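Local coordinates for protein Myo-inositol phosphohydrolase (Mitsuokella multacida, PDB 4WU3) that probably removes phosphate groups from inositol phosphates as a PTP-like phytase, and holds inositol-(1,3,4,5)-tetrakisphosphate in its pockets, at residues E196-V199 and K200-A204. The protein carries 2 engineered substitutions. Sequence-based numbering, arbitrary orientation.
Sequences EEMV and KQHGA
His202 reaches back over the last turn of helix 195-201 to the carbonyl of Met198. Its CB lies against Val199 O; from there chi1 (-80°) sets the ring beside the backbone N, and the ring's turn about CB-CG points ND1 at Met198 O, 3.0 Å away. That bond is nearly straight, 166° at the hydrogen, and the oxygen sits at the ring edge, in plane. Met198 SD lies by the ND1-CE1 side of the ring, 3.9 Å from His202 ND1, the sulfur standing oblique to the ring, 4.6 Å from its centroid. At the far end NE2 is bonded to Glu103 of helix 99-108, so both ring nitrogens are engaged and the ring's rotation is fixed. Cut back to an alanine, this residue would probably cost Met198 O its straight imidazole N-H donor, though the weak bond from His202 N could remain, and leave Glu103 without its ring partner. Val199 O takes two donors from opposite faces of its plane: His202 N, well above that plane, and Ala204 N at 3.2 Å. Beside it Val199 CG1 packs on Ala204 CB at 3.6 Å, next to strand 116-122. On another side of the helix Glu196 and Lys200 run alongside each other, both extended, and end in a weak salt bridge, Glu196 OE2 to Lys200 NZ 3.3 Å. The chain then turns at Gly203, whose phi is positive (81°) and whose N bonds to Lys200 O at 2.9 Å. With Ala204 N returning to Val199 O, this is a Schellman motif, ending the helix and leading into strand 205-211, an outermost strand of the mixed sheet in this PTP-like phytase domain.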
ATOM      1  N   GLU A 196      19.083 -20.840 -11.879  1.00 12.12           N
ATOM      2  CA  GLU A 196      20.257 -20.451 -12.648  1.00 14.39           C
ATOM      3  C   GLU A 196      20.988 -21.685 -13.148  1.00 14.71           C
ATOM      4  O   GLU A 196      21.359 -21.769 -14.317  1.00 12.77           O
ATOM      5  CB  GLU A 196      21.201 -19.610 -11.786  1.00 14.23           C
ATOM      6  CG  GLU A 196      22.518 -19.295 -12.462  1.00 13.97           C
ATOM      7  CD  GLU A 196      23.474 -18.569 -11.546  1.00 15.81           C
ATOM      8  OE1 GLU A 196      23.507 -18.871 -10.333  1.00 19.52           O
ATOM      9  OE2 GLU A 196      24.189 -17.685 -12.045  1.00 19.57           O
ATOM     10  N   GLU A 197      21.202 -22.637 -12.246  1.00 14.81           N
ATOM     11  CA  GLU A 197      21.897 -23.864 -12.612  1.00 16.28           C
ATOM     12  C   GLU A 197      21.137 -24.590 -13.709  1.00 14.53           C
ATOM     13  O   GLU A 197      21.733 -25.025 -14.683  1.00 13.14           O
ATOM     14  CB  GLU A 197      22.093 -24.771 -11.395  1.00 16.67           C
ATOM     15  CG  GLU A 197      23.173 -24.271 -10.446  1.00 18.82           C
ATOM     16  CD  GLU A 197      23.214 -25.027  -9.129  1.00 22.00           C
ATOM     17  OE1 GLU A 197      22.160 -25.545  -8.677  1.00 20.11           O
ATOM     18  OE2 GLU A 197      24.310 -25.077  -8.528  1.00 25.21           O
ATOM     19  N   MET A 198      19.820 -24.691 -13.563  1.00 14.33           N
ATOM     20  CA  MET A 198      19.017 -25.441 -14.523  1.00 14.41           C
ATOM     21  C   MET A 198      19.052 -24.740 -15.870  1.00 14.49           C
ATOM     22  O   MET A 198      19.208 -25.375 -16.906  1.00 17.55           O
ATOM     23  CB  MET A 198      17.585 -25.584 -14.011  1.00 16.65           C
ATOM     24  CG  MET A 198      16.752 -26.631 -14.731  1.00 18.09           C
ATOM     25  SD  MET A 198      15.891 -25.901 -16.117  1.00 22.97           S
ATOM     26  CE  MET A 198      14.677 -24.881 -15.282  1.00 22.94           C
ATOM     27  N   VAL A 199      18.949 -23.419 -15.859  1.00 14.21           N
ATOM     28  CA  VAL A 199      18.909 -22.656 -17.102  1.00 13.86           C
ATOM     29  C   VAL A 199      20.253 -22.701 -17.823  1.00 14.88           C
ATOM     30  O   VAL A 199      20.317 -22.847 -19.044  1.00 15.25           O
ATOM     31  CB  VAL A 199      18.480 -21.187 -16.851  1.00 14.19           C
ATOM     32  CG1 VAL A 199      18.745 -20.327 -18.072  1.00 14.88           C
ATOM     33  CG2 VAL A 199      17.002 -21.129 -16.500  1.00 14.46           C
ATOM     34  N   LYS A 200      21.332 -22.569 -17.071  1.00 15.69           N
ATOM     35  CA  LYS A 200      22.651 -22.614 -17.670  1.00 18.32           C
ATOM     36  C   LYS A 200      23.012 -24.005 -18.207  1.00 17.95           C
ATOM     37  O   LYS A 200      23.749 -24.123 -19.180  1.00 15.50           O
ATOM     38  CB  LYS A 200      23.687 -22.150 -16.663  1.00 19.69           C
ATOM     39  CG  LYS A 200      23.592 -20.669 -16.391  1.00 20.75           C
ATOM     40  CD  LYS A 200      24.817 -20.192 -15.651  1.00 24.38           C
ATOM     41  CE  LYS A 200      24.824 -18.684 -15.566  1.00 30.04           C
ATOM     42  NZ  LYS A 200      25.969 -18.197 -14.750  1.00 34.52           N
ATOM     43  N   GLN A 201      22.483 -25.053 -17.589  1.00 17.98           N
ATOM     44  CA  GLN A 201      22.710 -26.411 -18.087  1.00 19.30           C
ATOM     45  C   GLN A 201      22.019 -26.623 -19.421  1.00 18.74           C
ATOM     46  O   GLN A 201      22.355 -27.545 -20.162  1.00 18.70           O
ATOM     47  CB  GLN A 201      22.245 -27.455 -17.071  1.00 18.57           C
ATOM     48  CG  GLN A 201      23.287 -27.682 -15.997  1.00 18.99           C
ATOM     49  CD  GLN A 201      22.757 -28.450 -14.816  1.00 20.99           C
ATOM     50  OE1 GLN A 201      21.806 -29.224 -14.935  1.00 21.57           O
ATOM     51  NE2 GLN A 201      23.370 -28.238 -13.658  1.00 22.88           N
ATOM     52  N   HIS A 202      21.057 -25.762 -19.731  1.00 17.21           N
ATOM     53  CA  HIS A 202      20.427 -25.795 -21.035  1.00 17.07           C
ATOM     54  C   HIS A 202      21.118 -24.866 -22.019  1.00 15.79           C
ATOM     55  O   HIS A 202      20.664 -24.700 -23.145  1.00 15.35           O
ATOM     56  CB  HIS A 202      18.941 -25.476 -20.914  1.00 18.18           C
ATOM     57  CG  HIS A 202      18.128 -26.647 -20.473  1.00 19.77           C
ATOM     58  ND1 HIS A 202      18.085 -27.067 -19.162  1.00 21.66           N
ATOM     59  CD2 HIS A 202      17.376 -27.524 -21.175  1.00 21.14           C
ATOM     60  CE1 HIS A 202      17.315 -28.134 -19.070  1.00 22.65           C
ATOM     61  NE2 HIS A 202      16.873 -28.434 -20.278  1.00 24.82           N
ATOM     62  N   GLY A 203      22.225 -24.270 -21.584  1.00 15.74           N
ATOM     63  CA  GLY A 203      23.026 -23.403 -22.446  1.00 15.12           C
ATOM     64  C   GLY A 203      22.490 -21.992 -22.560  1.00 15.41           C
ATOM     65  O   GLY A 203      22.935 -21.220 -23.404  1.00 16.55           O
ATOM     66  N   ALA A 204      21.531 -21.643 -21.709  1.00 14.83           N
ATOM     67  CA  ALA A 204      20.924 -20.323 -21.773  1.00 13.35           C
ATOM     68  C   ALA A 204      21.522 -19.384 -20.739  1.00 12.75           C
ATOM     69  O   ALA A 204      22.342 -19.782 -19.920  1.00 10.40           O
ATOM     70  CB  ALA A 204      19.414 -20.427 -21.593  1.00 14.49           C
TER